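Glyoxalase/bleomycin resistance protein/dioxygenase (Sphaerobacter thermophilus, PDB 4HC5) belongs to the vicinal oxygen chelate (glyoxalase/bleomycin resistance) superfamily and may act as a dioxygenase. Local coordinates at residues Val102-Lys106 and Thr118-Asp122; Pro77-Ile83 and Asp124-Phe129; Arg88-Glu92 and Gln115-Trp119; His15-Val21 and Gln62-Pro68. One frame throughout, in Å; residues are numbered along the deposited sequence. Where two conformers were deposited one is given.

Interaction 1: residues Val102-Lys106 and Thr118-Asp122; sequences VTFTK and TWFSD. With GOL (glycerol), chain F.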
# COMPACT_ATOMS: atom_id res chain seq x y z
N VAL A 102 15.01 -1.88 -16.59
CA VAL A 102 13.60 -2.04 -16.20
C VAL A 102 12.76 -2.23 -17.43
O VAL A 102 12.88 -1.55 -18.45
CB VAL A 102 13.10 -0.82 -15.38
CG1 VAL A 102 11.64 -0.93 -15.02
CG2 VAL A 102 13.94 -0.72 -14.07
N THR A 103 11.77 -3.09 -17.24
CA THR A 103 10.70 -3.38 -18.23
C THR A 103 9.51 -2.51 -18.09
O THR A 103 8.83 -2.61 -17.08
CB THR A 103 10.23 -4.88 -18.11
OG1 THR A 103 11.37 -5.73 -18.32
CG2 THR A 103 9.21 -5.22 -19.15
N PHE A 104 9.30 -1.66 -19.07
CA PHE A 104 8.08 -0.82 -19.16
C PHE A 104 7.16 -1.38 -20.21
O PHE A 104 7.60 -2.04 -21.19
CB PHE A 104 8.42 0.60 -19.60
CG PHE A 104 9.09 1.41 -18.58
CD1 PHE A 104 10.46 1.43 -18.38
CD2 PHE A 104 8.31 2.21 -17.74
CE1 PHE A 104 11.02 2.15 -17.38
CE2 PHE A 104 8.90 2.97 -16.74
CZ PHE A 104 10.26 2.94 -16.55
N THR A 105 5.86 -1.13 -20.07
CA THR A 105 4.89 -1.56 -21.07
C THR A 105 4.95 -0.72 -22.38
O THR A 105 4.61 -1.21 -23.45
CB THR A 105 3.48 -1.61 -20.51
OG1 THR A 105 3.11 -0.33 -20.08
CG2 THR A 105 3.37 -2.61 -19.37
N LYS A 106 5.31 0.55 -22.21
CA LYS A 106 5.35 1.54 -23.32
C LYS A 106 5.88 2.86 -22.77
O LYS A 106 5.97 3.02 -21.52
CB LYS A 106 4.01 1.71 -24.03
CG LYS A 106 2.90 2.17 -23.07
CD LYS A 106 1.53 2.30 -23.75
CE LYS A 106 0.49 2.70 -22.74
NZ LYS A 106 -0.78 2.70 -23.49
N THR A 118 2.80 5.63 -17.13
CA THR A 118 3.07 4.34 -17.76
C THR A 118 3.11 3.26 -16.71
O THR A 118 2.87 3.53 -15.54
CB THR A 118 4.32 4.37 -18.68
OG1 THR A 118 4.37 3.11 -19.40
CG2 THR A 118 5.60 4.70 -17.95
N TRP A 119 3.45 2.07 -17.10
CA TRP A 119 3.56 0.91 -16.18
C TRP A 119 4.90 0.23 -16.33
O TRP A 119 5.47 0.16 -17.43
CB TRP A 119 2.51 -0.16 -16.50
CG TRP A 119 1.07 0.31 -16.27
CD1 TRP A 119 0.24 -0.01 -15.19
CD2 TRP A 119 0.25 1.17 -17.14
NE1 TRP A 119 -0.96 0.56 -15.34
CE2 TRP A 119 -1.05 1.26 -16.52
CE3 TRP A 119 0.46 1.84 -18.36
CZ2 TRP A 119 -2.08 2.07 -17.06
CZ3 TRP A 119 -0.60 2.57 -18.95
CH2 TRP A 119 -1.83 2.71 -18.30
N PHE A 120 5.41 -0.25 -15.22
CA PHE A 120 6.63 -1.03 -15.22
C PHE A 120 6.51 -2.16 -14.25
O PHE A 120 5.65 -2.19 -13.35
CB PHE A 120 7.87 -0.19 -14.98
CG PHE A 120 8.05 0.21 -13.56
CD1 PHE A 120 8.75 -0.58 -12.69
CD2 PHE A 120 7.56 1.44 -13.10
CE1 PHE A 120 8.93 -0.20 -11.38
CE2 PHE A 120 7.73 1.79 -11.78
CZ PHE A 120 8.41 0.98 -10.94
N SER A 121 7.39 -3.12 -14.39
CA SER A 121 7.47 -4.27 -13.49
C SER A 121 8.82 -4.48 -12.87
O SER A 121 9.86 -4.03 -13.35
CB SER A 121 7.12 -5.56 -14.23
OG SER A 121 5.79 -5.55 -14.77
N ASP A 122 8.76 -5.14 -11.69
CA ASP A 122 9.98 -5.59 -11.01
C ASP A 122 10.40 -6.97 -11.63
O ASP A 122 9.70 -7.53 -12.46
CB ASP A 122 9.84 -5.58 -9.49
CG ASP A 122 9.06 -6.73 -8.92
OD1 ASP A 122 8.61 -7.62 -9.61
OD2 ASP A 122 8.92 -6.66 -7.65
C1 GOL F . 14.16 -7.85 -14.59
O1 GOL F . 13.34 -8.77 -15.34
C2 GOL F . 13.76 -6.38 -14.86
O2 GOL F . 14.63 -5.56 -14.10
C3 GOL F . 12.39 -5.99 -14.36
O3 GOL F . 11.88 -4.75 -14.84
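Two backbone hydrogen bonds hold these antiparallel segments together: Ser121 N gives to Thr103 O at 3.1 Å and Thr105 N to Trp119 O at 3.0 Å. Between them Phe104 and Phe120 form a non-hydrogen-bonded pair, with CA atoms 4.2 Å apart. A third bond uses a side chain, since Thr118 OG1 donates to Lys106 O at 2.7 Å where the strands have begun to diverge. At the other end a glycerol, probably from the crystallisation liquor, bridges the backbones: Thr103 N donates to its O3 (2.9 Å), which donates in turn to Ser121 O (2.6 Å).

The apolar contacts gather on the face carrying Phe104 and Phe120. Phe120 CB sits over the Phe104 ring, 3.9 Å from its centroid, in a CH-pi contact, while Val102 CG1 reaches Phe120 CD1 at 3.7 Å. Leu97 of helix 90-99 packs against Val102 and Phe104. Nearer the surface, Lys106 CE touches the indole obliquely, 3.9 Å from Trp119 CZ3.

This is the beta hairpin made by the second and third strands, 103-110 and 116-121, of the C-terminal beta-alpha-beta-beta-beta module of the vicinal oxygen chelate fold.

Interaction 2: residues Pro77-Ile83 and Asp124-Phe129; sequences PGGYTGI and DGNQFF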
# COMPACT_ATOMS: atom_id res chain seq x y z
N PRO A 77 4.19 -13.84 -5.97
CA PRO A 77 4.59 -12.71 -6.72
C PRO A 77 3.93 -12.60 -8.07
O PRO A 77 3.42 -13.59 -8.63
CB PRO A 77 6.10 -12.95 -6.91
CG PRO A 77 6.49 -13.90 -5.85
CD PRO A 77 5.31 -14.78 -5.75
N GLY A 78 3.91 -11.37 -8.61
CA GLY A 78 3.53 -11.11 -9.99
C GLY A 78 2.13 -10.55 -10.13
O GLY A 78 1.24 -10.86 -9.30
N GLY A 79 1.94 -9.74 -11.13
CA GLY A 79 0.66 -9.15 -11.36
C GLY A 79 0.53 -7.73 -10.88
O GLY A 79 1.44 -7.14 -10.38
N TYR A 80 -0.65 -7.18 -11.06
CA TYR A 80 -0.97 -5.85 -10.56
C TYR A 80 -0.86 -5.74 -9.09
O TYR A 80 -1.48 -6.48 -8.42
CB TYR A 80 -2.38 -5.46 -10.96
CG TYR A 80 -2.47 -5.31 -12.39
CD1 TYR A 80 -1.82 -4.28 -13.03
CD2 TYR A 80 -3.17 -6.22 -13.15
CE1 TYR A 80 -1.88 -4.15 -14.40
CE2 TYR A 80 -3.25 -6.10 -14.51
CZ TYR A 80 -2.59 -5.07 -15.12
OH TYR A 80 -2.68 -4.98 -16.46
N THR A 81 -0.05 -4.82 -8.60
CA THR A 81 0.13 -4.65 -7.18
C THR A 81 -0.96 -3.78 -6.57
O THR A 81 -1.16 -3.82 -5.41
CB THR A 81 1.46 -3.99 -6.83
OG1 THR A 81 1.54 -2.72 -7.45
CG2 THR A 81 2.63 -4.84 -7.25
N GLY A 82 -1.59 -2.99 -7.40
CA GLY A 82 -2.53 -1.96 -6.87
C GLY A 82 -1.77 -0.78 -6.29
O GLY A 82 -2.35 0.11 -5.69
N ILE A 83 -0.45 -0.74 -6.44
CA ILE A 83 0.41 0.37 -5.94
C ILE A 83 0.72 1.28 -7.11
O ILE A 83 1.22 0.88 -8.16
CB ILE A 83 1.69 -0.11 -5.25
CG1 ILE A 83 1.33 -0.88 -3.99
CG2 ILE A 83 2.64 1.05 -4.92
CD1 ILE A 83 2.47 -1.69 -3.34
N ASP A 124 10.17 -9.92 -10.50
CA ASP A 124 9.15 -10.96 -10.22
C ASP A 124 7.86 -10.74 -10.99
O ASP A 124 6.92 -11.49 -10.82
CB ASP A 124 8.85 -11.08 -8.75
CG ASP A 124 9.89 -11.85 -7.94
OD1 ASP A 124 10.20 -13.01 -8.31
OD2 ASP A 124 10.41 -11.26 -6.95
N GLY A 125 7.81 -9.68 -11.78
CA GLY A 125 6.62 -9.40 -12.51
C GLY A 125 5.54 -8.59 -11.76
O GLY A 125 4.41 -8.44 -12.26
N ASN A 126 5.93 -8.09 -10.59
CA ASN A 126 5.00 -7.14 -9.90
C ASN A 126 4.93 -5.82 -10.69
O ASN A 126 5.96 -5.21 -10.94
CB ASN A 126 5.51 -6.85 -8.51
CG ASN A 126 5.49 -8.09 -7.59
OD1 ASN A 126 4.45 -8.77 -7.51
ND2 ASN A 126 6.59 -8.37 -6.89
N GLN A 127 3.70 -5.44 -10.99
CA GLN A 127 3.44 -4.26 -11.82
C GLN A 127 2.98 -3.04 -11.01
O GLN A 127 2.16 -3.11 -10.10
CB GLN A 127 2.41 -4.55 -12.91
CG GLN A 127 2.46 -3.49 -14.04
CD GLN A 127 1.55 -3.83 -15.21
OE1 GLN A 127 1.96 -3.99 -16.39
NE2 GLN A 127 0.31 -3.89 -14.90
N PHE A 128 3.65 -1.94 -11.38
CA PHE A 128 3.32 -0.62 -10.74
C PHE A 128 2.85 0.32 -11.83
O PHE A 128 3.38 0.35 -12.95
CB PHE A 128 4.57 -0.04 -10.07
CG PHE A 128 5.13 -0.89 -8.99
CD1 PHE A 128 4.68 -0.84 -7.73
CD2 PHE A 128 6.10 -1.83 -9.26
CE1 PHE A 128 5.19 -1.64 -6.74
CE2 PHE A 128 6.59 -2.68 -8.29
CZ PHE A 128 6.16 -2.54 -6.98
N PHE A 129 1.97 1.25 -11.44
CA PHE A 129 1.55 2.38 -12.27
C PHE A 129 2.40 3.58 -11.84
O PHE A 129 2.48 3.86 -10.64
CB PHE A 129 0.07 2.62 -12.03
CG PHE A 129 -0.58 3.65 -12.94
CD1 PHE A 129 -0.39 3.59 -14.32
CD2 PHE A 129 -1.50 4.57 -12.45
CE1 PHE A 129 -1.06 4.48 -15.13
CE2 PHE A 129 -2.17 5.44 -13.27
CZ PHE A 129 -1.94 5.36 -14.64
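Strands 79-83 and 126-129 run parallel, their axes 4.6 Å apart at closest approach and inclined at 46°. Gly79 N donates to Gly125 O (3.0 Å), Gln127 N to Gly79 O (2.9 Å) and Thr81 N to Gln127 O (3.2 Å). Beyond Thr81 the first strand kinks away at Gly82, and the pairing resumes with a weak bond from Phe129 N to Ile83 O (3.4 Å). Gly78 and Gly79 have positive phi angles at which a CB would strike the preceding carbonyl.

Asn126 OD1 accepts from Gly78 N at 2.9 Å, while Asn126 ND2 is held by Ile20 O of the other module. Thr81 OG1 donates to Gln127 O (2.7 Å); it also accepts from Ile83 N (3.0 Å), which closes an ST turn. Thr81 CG2 lies over one face of the Phe128 ring, and Ile83 CB approaches Phe128 CD1 at 4.0 Å.

The chemistry is thus largely backbone pairing, with Asn126 and Thr81 supplying polar groups where the regular strand pattern starts and breaks.

Interaction 3: residues Arg88-Glu92 and Gln115-Trp119; sequences RDIDE and QRATW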
# COMPACT_ATOMS: atom_id res chain seq x y z
N ARG A 88 8.50 13.01 -10.19
CA ARG A 88 8.43 14.40 -10.64
C ARG A 88 8.88 14.66 -12.08
O ARG A 88 8.62 15.71 -12.65
CB ARG A 88 9.15 15.32 -9.66
CG ARG A 88 8.49 15.20 -8.27
CD ARG A 88 8.61 16.44 -7.37
NE ARG A 88 7.93 16.12 -6.09
CZ ARG A 88 8.49 15.52 -5.03
NH1 ARG A 88 7.76 15.26 -3.94
NH2 ARG A 88 9.78 15.18 -5.05
N ASP A 89 9.57 13.70 -12.69
CA ASP A 89 10.03 13.78 -14.10
C ASP A 89 9.96 12.38 -14.74
O ASP A 89 10.83 11.60 -14.61
CB ASP A 89 11.41 14.39 -14.20
CG ASP A 89 11.85 14.63 -15.61
OD1 ASP A 89 11.28 14.08 -16.51
OD2 ASP A 89 12.81 15.38 -15.77
N ILE A 90 8.85 12.12 -15.39
CA ILE A 90 8.59 10.80 -15.94
C ILE A 90 9.43 10.49 -17.19
O ILE A 90 9.74 9.38 -17.41
CB ILE A 90 7.09 10.50 -16.13
CG1 ILE A 90 6.88 9.00 -16.18
CG2 ILE A 90 6.55 11.20 -17.36
CD1 ILE A 90 5.46 8.54 -16.11
N ASP A 91 9.82 11.51 -17.93
CA ASP A 91 10.68 11.29 -19.08
C ASP A 91 12.05 10.83 -18.59
O ASP A 91 12.62 9.93 -19.11
CB ASP A 91 10.81 12.56 -19.88
CG ASP A 91 9.60 12.86 -20.67
OD1 ASP A 91 8.83 11.98 -20.96
OD2 ASP A 91 9.46 14.03 -21.00
N GLU A 92 12.57 11.46 -17.56
CA GLU A 92 13.85 11.06 -17.00
C GLU A 92 13.78 9.69 -16.36
O GLU A 92 14.69 8.87 -16.50
CB GLU A 92 14.34 12.09 -15.99
CG GLU A 92 15.74 11.79 -15.52
CD GLU A 92 16.78 11.94 -16.66
OE1 GLU A 92 17.82 11.27 -16.56
OE2 GLU A 92 16.58 12.70 -17.66
N GLN A 115 -2.53 13.75 -16.70
CA GLN A 115 -1.20 13.41 -16.20
C GLN A 115 -0.63 12.34 -17.09
O GLN A 115 -1.38 11.45 -17.54
CB GLN A 115 -1.25 12.89 -14.79
CG GLN A 115 -1.56 13.93 -13.76
CD GLN A 115 -1.60 13.28 -12.37
OE1 GLN A 115 -2.45 12.38 -12.11
NE2 GLN A 115 -0.63 13.67 -11.45
N ARG A 116 0.68 12.37 -17.25
CA ARG A 116 1.39 11.39 -18.00
C ARG A 116 1.76 10.22 -17.10
O ARG A 116 2.03 10.40 -15.96
CB ARG A 116 2.59 12.00 -18.68
CG ARG A 116 2.18 12.98 -19.76
CD ARG A 116 3.36 13.83 -20.15
NE ARG A 116 4.22 13.09 -21.00
CZ ARG A 116 5.53 13.04 -20.86
NH1 ARG A 116 6.11 13.70 -19.89
NH2 ARG A 116 6.21 12.34 -21.69
N ALA A 117 1.67 9.03 -17.67
CA ALA A 117 1.84 7.79 -16.90
C ALA A 117 2.30 6.67 -17.80
O ALA A 117 2.10 6.69 -19.04
CB ALA A 117 0.56 7.42 -16.17
N THR A 118 2.80 5.63 -17.13
CA THR A 118 3.07 4.34 -17.76
C THR A 118 3.11 3.26 -16.71
O THR A 118 2.87 3.53 -15.54
CB THR A 118 4.32 4.37 -18.68
OG1 THR A 118 4.37 3.11 -19.40
CG2 THR A 118 5.60 4.70 -17.95
N TRP A 119 3.45 2.07 -17.10
CA TRP A 119 3.56 0.91 -16.18
C TRP A 119 4.90 0.23 -16.33
O TRP A 119 5.47 0.16 -17.43
CB TRP A 119 2.51 -0.16 -16.50
CG TRP A 119 1.07 0.31 -16.27
CD1 TRP A 119 0.24 -0.01 -15.19
CD2 TRP A 119 0.25 1.17 -17.14
NE1 TRP A 119 -0.96 0.56 -15.34
CE2 TRP A 119 -1.05 1.26 -16.52
CE3 TRP A 119 0.46 1.84 -18.36
CZ2 TRP A 119 -2.08 2.07 -17.06
CZ3 TRP A 119 -0.60 2.57 -18.95
CH2 TRP A 119 -1.83 2.71 -18.30
O HOH W 1 8.82 14.27 -17.94
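A salt bridge ties the first turn of helix 90-99 to the start of strand 116-121. Arg116 NH2 donates to Asp91 OD1 at 2.7 Å, a short and nearly straight bond; Arg116 NH1 adds a weak one to the same oxygen, 3.4 Å long. A long, weak ion pair to Glu132 gives the guanidinium a second acidic neighbour.

The helix start is satisfied in several ways. Asp89 is the N-cap: its OD1 accepts from Glu92 N at 3.1 Å and also takes a hydrogen from water 1, with Asp89 OD1 and the water oxygen 2.9 Å apart. That water accepts from Asp91 N at 2.9 Å and, weakly, from Arg116 NH1 at 3.4 Å, so it links cap, helix and strand. The remaining amide of this turn, Ile90 N, donates to the carboxylate of Glu132.

The apolar part of the contact belongs to Ile90. Ile90 CG2 packs over one face of the guanidinium, 3.6 Å from Arg116 NH1, and Ile90 CD1 meets Ala117 CA at 3.8 Å.

In the fold, helix 90-99 follows strand 79-87 and lies against the sheet it leaves. Ile90 also touches Leu130 of strand 126-132, whose Glu132 pairs through its backbone with Arg116; on the other flank of strand 116-121, Ala117 is backbone hydrogen-bonded to Glu109 of strand 103-110.

Interaction 4: residues His15-Val21 and Gln62-Pro68; sequences HSATIIV and QVALGLP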
# COMPACT_ATOMS: atom_id res chain seq x y z
N HIS A 15 1.63 3.21 7.33
CA HIS A 15 3.03 2.88 7.55
C HIS A 15 3.69 2.26 6.31
O HIS A 15 4.80 2.64 5.90
CB HIS A 15 3.18 1.91 8.74
CG HIS A 15 4.58 1.53 8.96
ND1 HIS A 15 5.18 0.48 8.31
CD2 HIS A 15 5.56 2.13 9.70
CE1 HIS A 15 6.49 0.44 8.66
NE2 HIS A 15 6.73 1.45 9.49
N SER A 16 2.99 1.29 5.74
CA SER A 16 3.56 0.45 4.68
C SER A 16 2.45 -0.33 4.01
O SER A 16 1.44 -0.62 4.60
CB SER A 16 4.62 -0.51 5.19
OG SER A 16 4.24 -1.21 6.34
N ALA A 17 2.72 -0.67 2.75
CA ALA A 17 1.98 -1.70 1.99
C ALA A 17 3.02 -2.78 1.59
O ALA A 17 4.22 -2.54 1.69
CB ALA A 17 1.37 -1.07 0.75
N THR A 18 2.53 -3.93 1.23
CA THR A 18 3.37 -5.08 0.99
C THR A 18 3.27 -5.57 -0.47
O THR A 18 2.16 -5.61 -1.04
CB THR A 18 3.00 -6.24 1.96
OG1 THR A 18 3.06 -5.77 3.30
CG2 THR A 18 3.93 -7.47 1.85
N ILE A 19 4.45 -5.94 -0.97
CA ILE A 19 4.46 -6.69 -2.27
C ILE A 19 5.08 -8.07 -1.94
O ILE A 19 5.71 -8.25 -0.92
CB ILE A 19 5.19 -5.97 -3.36
CG1 ILE A 19 6.67 -5.75 -3.02
CG2 ILE A 19 4.50 -4.63 -3.70
CD1 ILE A 19 7.56 -5.29 -4.18
N ILE A 20 4.83 -9.00 -2.80
CA ILE A 20 5.36 -10.38 -2.68
C ILE A 20 6.46 -10.57 -3.72
O ILE A 20 6.23 -10.41 -4.91
CB ILE A 20 4.20 -11.38 -2.83
CG1 ILE A 20 2.97 -11.06 -1.96
CG2 ILE A 20 4.70 -12.82 -2.51
CD1 ILE A 20 3.18 -11.04 -0.46
N VAL A 21 7.59 -11.01 -3.19
CA VAL A 21 8.79 -11.26 -3.97
C VAL A 21 9.26 -12.70 -3.75
O VAL A 21 8.84 -13.34 -2.80
CB VAL A 21 9.92 -10.24 -3.69
CG1 VAL A 21 9.42 -8.79 -4.00
CG2 VAL A 21 10.50 -10.38 -2.31
N GLN A 62 6.33 3.26 3.43
CA GLN A 62 7.30 2.23 3.01
C GLN A 62 6.60 1.13 2.21
O GLN A 62 5.36 1.01 2.24
CB GLN A 62 7.96 1.67 4.25
CG GLN A 62 8.72 2.68 5.09
CD GLN A 62 9.17 2.16 6.45
OE1 GLN A 62 9.29 0.94 6.67
NE2 GLN A 62 9.38 3.09 7.38
N VAL A 63 7.38 0.33 1.52
CA VAL A 63 6.91 -0.90 0.87
C VAL A 63 7.68 -2.08 1.52
O VAL A 63 8.93 -2.08 1.55
CB VAL A 63 7.20 -0.85 -0.65
CG1 VAL A 63 6.84 -2.20 -1.34
CG2 VAL A 63 6.48 0.36 -1.29
N ALA A 64 6.91 -3.03 2.07
CA ALA A 64 7.45 -4.23 2.65
C ALA A 64 7.65 -5.27 1.47
O ALA A 64 6.80 -5.42 0.58
CB ALA A 64 6.50 -4.80 3.71
N LEU A 65 8.82 -5.89 1.56
CA LEU A 65 9.20 -6.93 0.56
C LEU A 65 8.96 -8.27 1.21
O LEU A 65 9.82 -8.83 1.86
CB LEU A 65 10.68 -6.73 0.21
CG LEU A 65 11.04 -5.33 -0.41
CD1 LEU A 65 12.52 -5.26 -0.76
CD2 LEU A 65 10.12 -5.00 -1.62
N GLY A 66 7.72 -8.75 1.05
CA GLY A 66 7.25 -9.97 1.68
C GLY A 66 7.53 -11.22 0.82
O GLY A 66 7.84 -11.12 -0.36
N LEU A 67 7.43 -12.38 1.45
CA LEU A 67 7.58 -13.67 0.77
C LEU A 67 6.27 -14.43 0.76
O LEU A 67 5.49 -14.27 1.74
CB LEU A 67 8.64 -14.55 1.43
CG LEU A 67 10.11 -14.08 1.30
CD1 LEU A 67 10.99 -14.84 2.28
CD2 LEU A 67 10.61 -14.18 -0.14
N PRO A 68 6.04 -15.33 -0.21
CA PRO A 68 4.87 -16.14 -0.13
C PRO A 68 4.72 -16.87 1.20
O PRO A 68 3.61 -17.08 1.73
CB PRO A 68 5.03 -17.09 -1.30
CG PRO A 68 5.82 -16.32 -2.28
CD PRO A 68 6.76 -15.49 -1.47
O HOH W 2 8.86 2.88 10.57
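Here the first and fourth strands of the N-terminal beta-alpha-beta-beta-beta module of the vicinal oxygen chelate fold run parallel, with axes 4.5 Å apart at closest approach and 35° between them. A ladder of six backbone hydrogen bonds runs from Gln62 N to His15 O (3.0 Å) through to Val21 N to Gly66 O (2.8 Å).

On the face bearing Ser16, Thr18 and Ile20, beyond Gln62, which packs beside Ser16 and His15, the second strand offers little bulk, only Ala64 and Gly66. Ala64 leaves room for Thr18, whose OG1 lies 3.6 Å from Ala64 CB and is hydrogen-bonded to Gly82 O of the second subunit. Gly66 leaves a hollow: a CB there would lie 3.0 Å from Thr18 CG2 and 3.3 Å from Ile19 O. Ile20 CG2 presses on Pro68 CD at 3.5 Å, and Pro68 CD also abuts Val21 O at 3.3 Å.

The other face is fuller. Ile19 fits between two residues of the partner strand, its CG1 3.9 Å from Val63 CG1 and its CD1 3.6 Å from Leu65 CD2, and Tyr31 of helix 24-34 covers both Ile19 and Leu65. Ala17 meets Ala17 of the second subunit.

Gln62 OE1 is hydrogen-bonded to Thr53 OG1 of strand 49-55. At the His15-Gln62 end of the ladder, water 2 joins the two side chains, its oxygen 2.8 Å from His15 NE2 and 3.2 Å from Gln62 NE2.

Overall arrangement
Interaction 4 closes first along the chain, within the N-terminal module; the other three belong to the C-terminal one. Interactions 4 and 2 are topologically equivalent, each pairing the first and fourth strands of a four-stranded sheet ordered 1-4-3-2. Their centres lie about 11 Å apart, and the hydrogen bond from Asn126 ND2 to Ile20 O joins the two modules. Interactions 1 and 3 share strand 116-121, with centres about 11 Å apart, and fall within the chain between the two segments of interaction 2. Interactions 3 and 4, centres about 23 Å apart, do not touch. Interactions 2, 3 and 4 reach the second subunit, so the repeated modules also build the dimer.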